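Local coordinates for protein fructose-2,6-bisphosphatase TIGAR B (Danio rerio, PDB 3E9D) that probably hydrolyses fructose 2,6-bisphosphate to fructose 6-phosphate and phosphate, and so acts as a negative regulator of glycolysis, at residues G43-D48 and I244-H249; N53-N58 and K133-S138; E145-A150 and V174-L179; P161-L166 and Q240-N245. One frame throughout, in Å; residues are numbered along the deposited sequence.

In the fold
All four contacts tie outlying pieces to one mixed six-stranded sheet, the core of this histidine phosphatase. Contact 2 sets helix 125-146 on strand 53-56; contact 3, its centre about 15 Å away, joins the end of that helix to the entry of the neighbouring strand 177-182. On the other side of the chain's centre from contact 2, contacts 1 and 4 share Ile244 and Asn245 of the edge strand 233-246, centres about 12 Å apart. Contact 1 brings the end of helix 33-45 to the C-terminal tail, so the loop it closes encloses contacts 2 and 3. Contacts 3 and 4 interlock along the chain, contact 4 tying the middle of the 147-176 connection to strand 233-246.

Contact 1: residues G43-D48 and I244-H249; sequences GRYLKD and INRKDH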
loop_
_atom_site.group_PDB
_atom_site.type_symbol
_atom_site.label_atom_id
_atom_site.label_comp_id
_atom_site.label_asym_id
_atom_site.label_seq_id
_atom_site.Cartn_x
_atom_site.Cartn_y
_atom_site.Cartn_z
ATOM N N GLY A 43 -6.405 12.373 -5.115
ATOM C CA GLY A 43 -7.517 12.002 -6.008
ATOM C C GLY A 43 -7.433 12.691 -7.364
ATOM O O GLY A 43 -7.630 12.057 -8.416
ATOM N N ARG A 44 -7.155 13.995 -7.338
ATOM C CA ARG A 44 -6.858 14.757 -8.564
ATOM C C ARG A 44 -5.646 14.191 -9.341
ATOM O O ARG A 44 -5.671 14.095 -10.550
ATOM C CB ARG A 44 -6.604 16.219 -8.217
ATOM C CG ARG A 44 -7.867 16.953 -7.788
ATOM C CD ARG A 44 -7.651 18.477 -7.793
ATOM N NE ARG A 44 -6.663 18.886 -6.789
ATOM C CZ ARG A 44 -6.935 19.127 -5.513
ATOM N NH1 ARG A 44 -8.172 19.004 -5.035
ATOM N NH2 ARG A 44 -5.959 19.515 -4.711
ATOM N N TYR A 45 -4.596 13.807 -8.626
ATOM C CA TYR A 45 -3.404 13.247 -9.272
ATOM C C TYR A 45 -3.707 11.935 -10.014
ATOM O O TYR A 45 -3.221 11.722 -11.122
ATOM C CB TYR A 45 -2.292 13.089 -8.245
ATOM C CG TYR A 45 -0.981 12.570 -8.793
ATOM C CD1 TYR A 45 -0.107 13.418 -9.474
ATOM C CD2 TYR A 45 -0.597 11.230 -8.590
ATOM C CE1 TYR A 45 1.093 12.942 -9.987
ATOM C CE2 TYR A 45 0.605 10.746 -9.090
ATOM C CZ TYR A 45 1.442 11.611 -9.785
ATOM O OH TYR A 45 2.643 11.155 -10.256
ATOM N N LEU A 46 -4.568 11.103 -9.426
ATOM C CA LEU A 46 -4.886 9.788 -9.973
ATOM C C LEU A 46 -6.174 9.760 -10.811
ATOM O O LEU A 46 -6.637 8.683 -11.181
ATOM C CB LEU A 46 -5.006 8.773 -8.821
ATOM C CG LEU A 46 -3.792 8.594 -7.900
ATOM C CD1 LEU A 46 -4.180 7.775 -6.635
ATOM C CD2 LEU A 46 -2.602 7.989 -8.693
ATOM N N LYS A 47 -6.726 10.941 -11.126
ATOM C CA LYS A 47 -8.086 11.059 -11.673
ATOM C C LYS A 47 -8.283 10.420 -13.037
ATOM O O LYS A 47 -9.405 10.032 -13.370
ATOM C CB LYS A 47 -8.566 12.524 -11.698
ATOM C CG LYS A 47 -7.962 13.407 -12.793
ATOM C CD LYS A 47 -8.622 14.796 -12.738
ATOM C CE LYS A 47 -8.073 15.823 -13.721
ATOM N NZ LYS A 47 -7.066 15.347 -14.681
ATOM N N ASP A 48 -7.200 10.320 -13.815
ATOM C CA ASP A 48 -7.274 9.788 -15.176
ATOM C C ASP A 48 -6.957 8.295 -15.253
ATOM O O ASP A 48 -6.846 7.739 -16.355
ATOM C CB ASP A 48 -6.340 10.561 -16.130
ATOM C CG ASP A 48 -6.651 12.061 -16.169
ATOM O OD1 ASP A 48 -7.791 12.433 -16.523
ATOM O OD2 ASP A 48 -5.761 12.867 -15.822
ATOM N N ILE A 244 8.115 4.574 -5.434
ATOM C CA ILE A 244 7.852 4.328 -4.014
ATOM C C ILE A 244 7.723 5.658 -3.283
ATOM O O ILE A 244 8.570 6.550 -3.444
ATOM C CB ILE A 244 8.993 3.506 -3.324
ATOM C CG1 ILE A 244 9.312 2.196 -4.061
ATOM C CG2 ILE A 244 8.685 3.241 -1.821
ATOM C CD1 ILE A 244 8.266 1.135 -3.919
ATOM N N ASN A 245 6.664 5.775 -2.485
ATOM C CA ASN A 245 6.409 6.946 -1.619
ATOM C C ASN A 245 6.431 8.291 -2.349
ATOM O O ASN A 245 6.937 9.292 -1.829
ATOM C CB ASN A 245 7.382 6.958 -0.440
ATOM C CG ASN A 245 7.222 5.747 0.459
ATOM O OD1 ASN A 245 6.222 5.026 0.381
ATOM N ND2 ASN A 245 8.200 5.527 1.334
ATOM N N ARG A 246 5.888 8.300 -3.565
ATOM C CA ARG A 246 5.813 9.513 -4.366
ATOM C C ARG A 246 4.804 10.511 -3.751
ATOM O O ARG A 246 3.712 10.132 -3.351
ATOM C CB ARG A 246 5.428 9.163 -5.807
ATOM C CG ARG A 246 5.267 10.378 -6.707
ATOM C CD ARG A 246 4.915 9.991 -8.129
ATOM N NE ARG A 246 6.019 9.340 -8.840
ATOM C CZ ARG A 246 5.963 8.979 -10.122
ATOM N NH1 ARG A 246 4.853 9.220 -10.837
ATOM N NH2 ARG A 246 7.022 8.407 -10.702
ATOM N N LYS A 247 5.177 11.783 -3.714
ATOM C CA LYS A 247 4.331 12.802 -3.104
ATOM C C LYS A 247 4.379 14.102 -3.917
ATOM O O LYS A 247 4.282 15.196 -3.360
ATOM C CB LYS A 247 4.735 13.008 -1.638
ATOM C CG LYS A 247 6.230 13.309 -1.448
ATOM C CD LYS A 247 6.563 13.849 -0.051
ATOM C CE LYS A 247 5.627 14.993 0.358
ATOM N NZ LYS A 247 6.133 15.799 1.528
ATOM N N ASP A 248 4.506 13.964 -5.238
ATOM C CA ASP A 248 4.507 15.107 -6.157
ATOM C C ASP A 248 3.223 15.920 -6.018
ATOM O O ASP A 248 3.251 17.159 -6.097
ATOM C CB ASP A 248 4.670 14.643 -7.608
ATOM C CG ASP A 248 6.017 13.955 -7.872
ATOM O OD1 ASP A 248 6.933 14.110 -7.048
ATOM O OD2 ASP A 248 6.164 13.259 -8.912
ATOM N N HIS A 249 2.103 15.223 -5.797
ATOM C CA HIS A 249 0.796 15.874 -5.600
ATOM C C HIS A 249 0.736 16.756 -4.344
ATOM O O HIS A 249 -0.172 17.567 -4.200
ATOM C CB HIS A 249 -0.320 14.834 -5.532
ATOM C CG HIS A 249 -0.210 13.911 -4.353
ATOM N ND1 HIS A 249 0.656 12.838 -4.334
ATOM C CD2 HIS A 249 -0.857 13.894 -3.162
ATOM C CE1 HIS A 249 0.544 12.203 -3.179
ATOM N NE2 HIS A 249 -0.366 12.822 -2.446
HETATM O O HOH W 1 4.263 13.128 -10.828
#
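Tyr45 and Arg246 make the one direct hydrogen bond between 43-48 and 244-249: Arg246 NH1 donates to Tyr45 OH at 3.0 Å, with an N-H...O angle of 154°. The hydroxyl lies at the guanidinium edge, slightly tilted from its plane, while the phenol ring stands nearly upright to that plane. A water adds the second polar link, accepting from Tyr45 OH at 2.6 Å and donating to Asp248 OD2 at 2.7 Å. The hydroxyl thus accepts one hydrogen bond, from Arg246, and donates another, to the water.

Charge completes the polar cluster. Asp248 OD2 sits 3.9 Å from Arg246 NE, a long salt bridge without an N-H aimed at it, whereas Asp169 takes the stronger one at NH2 and Leu166 O also binds NH1.

Carbon contacts run along the tyrosine. With CG anti to the backbone N (chi1 -178°), its ring reaches over towards the tail; Tyr45 CB meets His249 CB at 3.8 Å, and Arg246 CD lies close to the hydroxyl end. The imidazole itself turns off to Thr218. A phenylalanine here would probably keep this packing but leave the water and Arg246 NH1 without their shared oxygen.

The C-terminal end of helix 33-45 is thus joined to the chain at, and just after, the G1 beta bulge that Asn245 and Arg246 form opposite Ile220, at the edge of the histidine phosphatase sheet.

Contact 2: residues N53-N58 and K133-S138; sequences NVFVSN and KMFLKS
Phe55 holds its CG anti to its own carbonyl carbon (chi1 -52°), whereas Phe135 has CG trans to the backbone N (chi1 172°), and these two choices carry the rings into the gap between strand 53-56 and helix 125-146. The outer edge of Phe135 arrives first: its CE1 lies 4.0 Å from Phe55 CB, and its CZ reaches Phe55 CG at 4.1 Å. Phe55 CB sits near the plane of the Phe135 ring, at its edge.

The rings form an offset edge-to-face pair, the edge of Phe135 directed toward the face of Phe55, with planes 77° apart and centroids separated by 5.9 Å. The offset places the Phe135 edge near the root of the Phe55 side chain. Both residues are buried. Leu139 and Met143 of the same helix continue the cover over Phe55, and Met180 of strand 177-182 touches Phe135.

Because the backbones remain well apart, with CA of Phe55 9.9 Å from CA of Phe135, two large aromatic side chains span the interval. Helix 125-146 covers one face of the sheet; Val56, turned the other way, packs on helix 60-71 on the other: the three-layered alpha/beta/alpha histidine phosphatase fold.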
loop_
_atom_site.group_PDB
_atom_site.type_symbol
_atom_site.label_atom_id
_atom_site.label_comp_id
_atom_site.label_asym_id
_atom_site.label_seq_id
_atom_site.Cartn_x
_atom_site.Cartn_y
_atom_site.Cartn_z
ATOM N N ASN A 53 -10.249 -2.288 -9.525
ATOM C CA ASN A 53 -10.465 -2.902 -8.226
ATOM C C ASN A 53 -9.937 -1.984 -7.154
ATOM O O ASN A 53 -8.903 -1.349 -7.352
ATOM C CB ASN A 53 -9.699 -4.226 -8.143
ATOM C CG ASN A 53 -10.123 -5.214 -9.215
ATOM O OD1 ASN A 53 -9.605 -5.196 -10.337
ATOM N ND2 ASN A 53 -11.086 -6.061 -8.882
ATOM N N VAL A 54 -10.637 -1.908 -6.022
ATOM C CA VAL A 54 -10.204 -1.043 -4.928
ATOM C C VAL A 54 -10.318 -1.779 -3.572
ATOM O O VAL A 54 -11.376 -2.331 -3.236
ATOM C CB VAL A 54 -11.014 0.268 -4.860
ATOM C CG1 VAL A 54 -10.555 1.116 -3.656
ATOM C CG2 VAL A 54 -10.904 1.074 -6.151
ATOM N N PHE A 55 -9.238 -1.741 -2.798
ATOM C CA PHE A 55 -9.144 -2.428 -1.510
ATOM C C PHE A 55 -8.689 -1.425 -0.462
ATOM O O PHE A 55 -7.733 -0.662 -0.683
ATOM C CB PHE A 55 -8.164 -3.604 -1.594
ATOM C CG PHE A 55 -8.467 -4.539 -2.732
ATOM C CD1 PHE A 55 -9.479 -5.474 -2.612
ATOM C CD2 PHE A 55 -7.790 -4.427 -3.946
ATOM C CE1 PHE A 55 -9.808 -6.314 -3.680
ATOM C CE2 PHE A 55 -8.109 -5.270 -5.028
ATOM C CZ PHE A 55 -9.119 -6.212 -4.889
ATOM N N VAL A 56 -9.373 -1.413 0.673
ATOM C CA VAL A 56 -9.064 -0.445 1.721
ATOM C C VAL A 56 -9.102 -1.148 3.054
ATOM O O VAL A 56 -9.892 -2.083 3.243
ATOM C CB VAL A 56 -10.127 0.694 1.759
ATOM C CG1 VAL A 56 -9.610 1.870 2.570
ATOM C CG2 VAL A 56 -10.479 1.154 0.337
ATOM N N SER A 57 -8.304 -0.677 4.005
ATOM C CA SER A 57 -8.455 -1.185 5.364
ATOM C C SER A 57 -9.836 -0.795 5.940
ATOM O O SER A 57 -10.532 0.077 5.397
ATOM C CB SER A 57 -7.311 -0.720 6.260
ATOM O OG SER A 57 -7.627 0.442 6.985
ATOM N N ASN A 58 -10.216 -1.487 7.009
ATOM C CA ASN A 58 -11.444 -1.248 7.754
ATOM C C ASN A 58 -11.423 0.054 8.584
ATOM O O ASN A 58 -12.421 0.383 9.214
ATOM C CB ASN A 58 -11.652 -2.442 8.725
ATOM C CG ASN A 58 -10.480 -2.604 9.688
ATOM O OD1 ASN A 58 -9.349 -2.796 9.262
ATOM N ND2 ASN A 58 -10.741 -2.502 10.994
ATOM N N LYS A 133 0.984 -11.051 3.362
ATOM C CA LYS A 133 1.069 -12.302 2.579
ATOM C C LYS A 133 -0.317 -12.902 2.338
ATOM O O LYS A 133 -0.611 -13.382 1.236
ATOM C CB LYS A 133 1.955 -13.346 3.268
ATOM C CG LYS A 133 3.465 -13.056 3.234
ATOM C CD LYS A 133 4.225 -14.215 3.891
ATOM C CE LYS A 133 5.586 -13.795 4.414
ATOM N NZ LYS A 133 6.109 -14.804 5.422
ATOM N N MET A 134 -1.164 -12.875 3.370
ATOM C CA MET A 134 -2.545 -13.352 3.245
ATOM C C MET A 134 -3.350 -12.450 2.312
ATOM O O MET A 134 -4.166 -12.920 1.503
ATOM C CB MET A 134 -3.228 -13.440 4.614
ATOM C CG MET A 134 -2.625 -14.498 5.546
ATOM S SD MET A 134 -3.271 -14.312 7.250
ATOM C CE MET A 134 -5.042 -14.561 6.977
ATOM N N PHE A 135 -3.113 -11.152 2.427
ATOM C CA PHE A 135 -3.758 -10.204 1.535
ATOM C C PHE A 135 -3.363 -10.465 0.082
ATOM O O PHE A 135 -4.224 -10.460 -0.803
ATOM C CB PHE A 135 -3.450 -8.730 1.903
ATOM C CG PHE A 135 -3.954 -7.753 0.858
ATOM C CD1 PHE A 135 -5.312 -7.454 0.772
ATOM C CD2 PHE A 135 -3.088 -7.187 -0.071
ATOM C CE1 PHE A 135 -5.804 -6.575 -0.222
ATOM C CE2 PHE A 135 -3.575 -6.307 -1.056
ATOM C CZ PHE A 135 -4.948 -6.017 -1.119
ATOM N N LEU A 136 -2.073 -10.665 -0.172
ATOM C CA LEU A 136 -1.599 -10.953 -1.534
ATOM C C LEU A 136 -2.233 -12.189 -2.127
ATOM O O LEU A 136 -2.636 -12.188 -3.285
ATOM C CB LEU A 136 -0.077 -11.118 -1.581
ATOM C CG LEU A 136 0.802 -9.874 -1.629
ATOM C CD1 LEU A 136 2.235 -10.313 -1.876
ATOM C CD2 LEU A 136 0.363 -8.874 -2.691
ATOM N N LYS A 137 -2.323 -13.246 -1.323
ATOM C CA LYS A 137 -2.941 -14.489 -1.767
ATOM C C LYS A 137 -4.417 -14.250 -2.159
ATOM O O LYS A 137 -4.868 -14.682 -3.223
ATOM C CB LYS A 137 -2.791 -15.555 -0.666
ATOM C CG LYS A 137 -3.231 -16.938 -1.073
ATOM C CD LYS A 137 -3.036 -17.941 0.082
ATOM C CE LYS A 137 -3.648 -19.296 -0.270
ATOM N NZ LYS A 137 -5.146 -19.238 -0.346
ATOM N N SER A 138 -5.142 -13.516 -1.321
ATOM C CA SER A 138 -6.526 -13.137 -1.596
ATOM C C SER A 138 -6.653 -12.228 -2.844
ATOM O O SER A 138 -7.545 -12.418 -3.691
ATOM C CB SER A 138 -7.071 -12.419 -0.350
ATOM O OG SER A 138 -8.403 -11.996 -0.525
#

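Contact 3: residues E145-A150 and V174-L179; sequences EEHGSA and VPVHAL
The chain leaves helix 125-146 at His147 and makes a short 3-10 turn, with Ala150 N bonded to His147 O at 2.9 Å, bringing CA of Ala150 to 7.5 Å from CA of Val176, where the chain runs into strand 177-182. Val176 does the work from its side: CG1 goes to the face of the His147 ring, and CG2 into the angle between that ring and Ala150 CB. CG1 stands almost squarely over the imidazole, 3.7 Å from the ring centroid and 12° off the normal, a clear CH-pi contact. The closest ring atom to that methyl is His147 CD2, at 3.6 Å. The other methyl, Val176 CG2, presses on Ala150 CB at 3.6 Å and also reaches His147 ND1 at 3.8 Å. The valine rotamer places the two methyls so, with CG1 trans to N (chi1 -180°) and CG2 trans to the carbonyl carbon.

The opposite face of the imidazole is taken by Glu146 CG, 3.6 Å above the ring plane, and the ring is sandwiched between two aliphatic groups. Its polar rim has another job: His147 NE2 is hydrogen-bonded to Asn53 OD1, while Glu146 OE1 accepts from Asn53 ND2. Were His147 replaced by an alanine, Val176 CG1 would probably lose the ring beneath it and Asn53 OD1 its imidazole partner. With aliphatic carbon on both faces and NE2 bonded to Asn53, the ring's rotation is probably set by packing and hydrogen bonding together.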
loop_
_atom_site.group_PDB
_atom_site.type_symbol
_atom_site.label_atom_id
_atom_site.label_comp_id
_atom_site.label_asym_id
_atom_site.label_seq_id
_atom_site.Cartn_x
_atom_site.Cartn_y
_atom_site.Cartn_z
ATOM N N GLU A 145 -9.819 -14.369 -10.855
ATOM C CA GLU A 145 -11.226 -14.737 -11.067
ATOM C C GLU A 145 -11.989 -13.688 -11.863
ATOM O O GLU A 145 -12.861 -14.019 -12.651
ATOM C CB GLU A 145 -11.960 -14.854 -9.741
ATOM C CG GLU A 145 -11.722 -16.109 -8.976
ATOM C CD GLU A 145 -12.138 -15.954 -7.523
ATOM O OE1 GLU A 145 -12.579 -14.844 -7.137
ATOM O OE2 GLU A 145 -12.000 -16.931 -6.756
ATOM N N GLU A 146 -11.693 -12.419 -11.614
ATOM C CA GLU A 146 -12.412 -11.356 -12.283
ATOM C C GLU A 146 -11.882 -10.961 -13.662
ATOM O O GLU A 146 -12.623 -10.416 -14.479
ATOM C CB GLU A 146 -12.451 -10.121 -11.397
ATOM C CG GLU A 146 -12.991 -8.919 -12.131
ATOM C CD GLU A 146 -13.332 -7.761 -11.212
ATOM O OE1 GLU A 146 -13.167 -7.898 -9.962
ATOM O OE2 GLU A 146 -13.774 -6.723 -11.761
ATOM N N HIS A 147 -10.605 -11.191 -13.931
ATOM C CA HIS A 147 -10.036 -10.629 -15.160
ATOM C C HIS A 147 -9.611 -11.661 -16.215
ATOM O O HIS A 147 -8.579 -11.528 -16.853
ATOM C CB HIS A 147 -8.925 -9.634 -14.822
ATOM C CG HIS A 147 -9.396 -8.488 -13.989
ATOM N ND1 HIS A 147 -10.141 -7.452 -14.509
ATOM C CD2 HIS A 147 -9.258 -8.228 -12.666
ATOM C CE1 HIS A 147 -10.430 -6.597 -13.546
ATOM N NE2 HIS A 147 -9.903 -7.041 -12.420
ATOM N N GLY A 148 -10.443 -12.682 -16.409
ATOM C CA GLY A 148 -10.222 -13.685 -17.465
ATOM C C GLY A 148 -10.051 -13.069 -18.844
ATOM O O GLY A 148 -9.276 -13.563 -19.658
ATOM N N SER A 149 -10.766 -11.974 -19.098
ATOM C CA SER A 149 -10.660 -11.238 -20.365
ATOM C C SER A 149 -9.284 -10.653 -20.618
ATOM O O SER A 149 -8.971 -10.300 -21.747
ATOM C CB SER A 149 -11.666 -10.088 -20.403
ATOM O OG SER A 149 -12.975 -10.595 -20.244
ATOM N N ALA A 150 -8.480 -10.526 -19.569
ATOM C CA ALA A 150 -7.143 -9.942 -19.676
ATOM C C ALA A 150 -6.003 -10.972 -19.734
ATOM O O ALA A 150 -4.846 -10.599 -19.891
ATOM C CB ALA A 150 -6.912 -8.964 -18.525
ATOM N N VAL A 174 -1.283 -1.203 -19.047
ATOM C CA VAL A 174 -1.719 -2.199 -18.071
ATOM C C VAL A 174 -3.145 -1.819 -17.644
ATOM O O VAL A 174 -3.326 -1.055 -16.704
ATOM C CB VAL A 174 -0.736 -2.285 -16.875
ATOM C CG1 VAL A 174 -1.150 -3.377 -15.890
ATOM C CG2 VAL A 174 0.703 -2.530 -17.371
ATOM N N PRO A 175 -4.162 -2.317 -18.372
ATOM C CA PRO A 175 -5.545 -1.925 -18.080
ATOM C C PRO A 175 -6.079 -2.450 -16.743
ATOM O O PRO A 175 -6.928 -1.796 -16.130
ATOM C CB PRO A 175 -6.348 -2.523 -19.254
ATOM C CG PRO A 175 -5.480 -3.609 -19.832
ATOM C CD PRO A 175 -4.060 -3.164 -19.581
ATOM N N VAL A 176 -5.592 -3.600 -16.278
ATOM C CA VAL A 176 -6.037 -4.132 -14.990
ATOM C C VAL A 176 -5.237 -3.461 -13.861
ATOM O O VAL A 176 -4.010 -3.510 -13.834
ATOM C CB VAL A 176 -5.952 -5.688 -14.931
ATOM C CG1 VAL A 176 -6.434 -6.189 -13.574
ATOM C CG2 VAL A 176 -6.808 -6.315 -16.041
ATOM N N HIS A 177 -5.929 -2.792 -12.952
ATOM C CA HIS A 177 -5.246 -1.860 -12.044
ATOM C C HIS A 177 -5.988 -1.757 -10.728
ATOM O O HIS A 177 -7.121 -1.243 -10.682
ATOM C CB HIS A 177 -5.147 -0.475 -12.690
ATOM C CG HIS A 177 -4.130 0.429 -12.050
ATOM N ND1 HIS A 177 -3.423 1.366 -12.769
ATOM C CD2 HIS A 177 -3.706 0.542 -10.767
ATOM C CE1 HIS A 177 -2.598 2.014 -11.961
ATOM N NE2 HIS A 177 -2.748 1.532 -10.740
ATOM N N ALA A 178 -5.353 -2.260 -9.668
ATOM C CA ALA A 178 -5.929 -2.234 -8.329
ATOM C C ALA A 178 -5.406 -1.044 -7.532
ATOM O O ALA A 178 -4.235 -0.674 -7.660
ATOM C CB ALA A 178 -5.620 -3.536 -7.591
ATOM N N LEU A 179 -6.281 -0.455 -6.713
ATOM C CA LEU A 179 -5.890 0.575 -5.744
ATOM C C LEU A 179 -5.947 -0.022 -4.354
ATOM O O LEU A 179 -6.894 -0.726 -4.022
ATOM C CB LEU A 179 -6.837 1.777 -5.831
ATOM C CG LEU A 179 -6.678 2.917 -4.811
ATOM C CD1 LEU A 179 -5.313 3.602 -5.030
ATOM C CD2 LEU A 179 -7.838 3.938 -4.987
#

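Contact 4: residues P161-L166 and Q240-N245; sequences PVIAGL and QGVFIN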
loop_
_atom_site.group_PDB
_atom_site.type_symbol
_atom_site.label_atom_id
_atom_site.label_comp_id
_atom_site.label_asym_id
_atom_site.label_seq_id
_atom_site.Cartn_x
_atom_site.Cartn_y
_atom_site.Cartn_z
ATOM N N PRO A 161 9.828 -0.348 -17.113
ATOM C CA PRO A 161 8.652 0.425 -17.521
ATOM C C PRO A 161 9.017 1.877 -17.850
ATOM O O PRO A 161 10.117 2.339 -17.519
ATOM C CB PRO A 161 7.753 0.370 -16.284
ATOM C CG PRO A 161 8.697 0.145 -15.145
ATOM C CD PRO A 161 9.718 -0.797 -15.714
ATOM N N VAL A 162 8.102 2.578 -18.509
ATOM C CA VAL A 162 8.302 3.983 -18.826
ATOM C C VAL A 162 7.922 4.814 -17.612
ATOM O O VAL A 162 6.772 4.805 -17.171
ATOM C CB VAL A 162 7.490 4.414 -20.069
ATOM C CG1 VAL A 162 7.625 5.917 -20.306
ATOM C CG2 VAL A 162 7.947 3.619 -21.320
ATOM N N ILE A 163 8.905 5.511 -17.071
ATOM C CA ILE A 163 8.734 6.317 -15.870
ATOM C C ILE A 163 9.087 7.736 -16.263
ATOM O O ILE A 163 10.264 8.069 -16.431
ATOM C CB ILE A 163 9.636 5.820 -14.711
ATOM C CG1 ILE A 163 9.265 4.385 -14.333
ATOM C CG2 ILE A 163 9.506 6.733 -13.485
ATOM C CD1 ILE A 163 10.324 3.637 -13.610
ATOM N N ALA A 164 8.063 8.557 -16.446
ATOM C CA ALA A 164 8.247 9.920 -16.912
ATOM C C ALA A 164 7.931 10.925 -15.809
ATOM O O ALA A 164 7.931 12.126 -16.057
ATOM C CB ALA A 164 7.361 10.178 -18.132
ATOM N N GLY A 165 7.665 10.435 -14.600
ATOM C CA GLY A 165 7.270 11.292 -13.479
ATOM C C GLY A 165 5.810 11.698 -13.566
ATOM O O GLY A 165 5.444 12.781 -13.119
ATOM N N LEU A 166 4.982 10.836 -14.161
ATOM C CA LEU A 166 3.553 11.098 -14.322
ATOM C C LEU A 166 2.726 10.038 -13.590
ATOM O O LEU A 166 3.237 8.973 -13.257
ATOM C CB LEU A 166 3.158 11.126 -15.802
ATOM C CG LEU A 166 3.973 12.044 -16.722
ATOM C CD1 LEU A 166 3.505 11.901 -18.166
ATOM C CD2 LEU A 166 3.914 13.498 -16.239
ATOM N N GLN A 240 7.476 -5.899 -10.521
ATOM C CA GLN A 240 8.270 -4.763 -10.969
ATOM C C GLN A 240 7.908 -3.548 -10.130
ATOM O O GLN A 240 6.763 -3.082 -10.161
ATOM C CB GLN A 240 8.032 -4.468 -12.462
ATOM C CG GLN A 240 8.647 -3.125 -12.969
ATOM C CD GLN A 240 10.150 -3.216 -13.253
ATOM O OE1 GLN A 240 10.595 -4.112 -13.963
ATOM N NE2 GLN A 240 10.933 -2.284 -12.699
ATOM N N GLY A 241 8.884 -3.032 -9.386
ATOM C CA GLY A 241 8.707 -1.760 -8.710
ATOM C C GLY A 241 8.713 -0.638 -9.734
ATOM O O GLY A 241 9.492 -0.666 -10.675
ATOM N N VAL A 242 7.823 0.333 -9.582
ATOM C CA VAL A 242 7.805 1.493 -10.504
ATOM C C VAL A 242 8.230 2.766 -9.767
ATOM O O VAL A 242 9.185 3.424 -10.170
ATOM C CB VAL A 242 6.427 1.662 -11.206
ATOM C CG1 VAL A 242 6.430 2.813 -12.218
ATOM C CG2 VAL A 242 5.989 0.334 -11.891
ATOM N N PHE A 243 7.530 3.104 -8.686
ATOM C CA PHE A 243 7.917 4.223 -7.827
ATOM C C PHE A 243 7.447 3.945 -6.402
ATOM O O PHE A 243 6.519 3.135 -6.188
ATOM C CB PHE A 243 7.430 5.590 -8.367
ATOM C CG PHE A 243 5.924 5.668 -8.657
ATOM C CD1 PHE A 243 5.014 5.926 -7.630
ATOM C CD2 PHE A 243 5.440 5.517 -9.962
ATOM C CE1 PHE A 243 3.631 6.040 -7.883
ATOM C CE2 PHE A 243 4.052 5.620 -10.248
ATOM C CZ PHE A 243 3.148 5.880 -9.207
ATOM N N ILE A 244 8.115 4.574 -5.434
ATOM C CA ILE A 244 7.852 4.328 -4.014
ATOM C C ILE A 244 7.723 5.658 -3.283
ATOM O O ILE A 244 8.570 6.550 -3.444
ATOM C CB ILE A 244 8.993 3.506 -3.324
ATOM C CG1 ILE A 244 9.312 2.196 -4.061
ATOM C CG2 ILE A 244 8.685 3.241 -1.821
ATOM C CD1 ILE A 244 8.266 1.135 -3.919
ATOM N N ASN A 245 6.664 5.775 -2.485
ATOM C CA ASN A 245 6.409 6.946 -1.619
ATOM C C ASN A 245 6.431 8.291 -2.349
ATOM O O ASN A 245 6.937 9.292 -1.829
ATOM C CB ASN A 245 7.382 6.958 -0.440
ATOM C CG ASN A 245 7.222 5.747 0.459
ATOM O OD1 ASN A 245 6.222 5.026 0.381
ATOM N ND2 ASN A 245 8.200 5.527 1.334
#
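Pro161 packs closely on Gln240: the proline CD rests 3.5 Å from Gln240 CD and 3.6 Å from its NE2, while Pro161 CG meets the aliphatic Gln240 CG at 3.9 Å. The two side chains approach from opposite directions. A bend in the glutamine (chi2 80°) folds the amide over towards the next residue, where NE2 donates to Gly241 O at 3.0 Å with an N-H...O angle of 161°; Gly241 O lies near the amide plane, so this bond helps to steady the group against which the proline rests.

Next along, Val242 belongs to a classic beta bulge, both it and Phe243 facing Arg222 in strand 220-230, on the outermost strand of the sheet. The loop that leads from helix 125-146 towards strand 177-182 runs alongside this irregular edge.

Pro161 fits Val242 more loosely, its CG coming only to 4.2 Å from Val242 CG2. Ile163 makes a second close contact, lying obliquely across the valine, with its CG1 3.9 Å from Val242 CG1 and its CD1 3.6 Å from Val242 O. The solvent side begins with Val162, whose CB turns away from the strand and which is exposed. Ala164, Gly165 and Leu166 are exposed too; Ala164 N and Leu166 N are hydrogen-bonded to Asp169, Gly165 N only weakly.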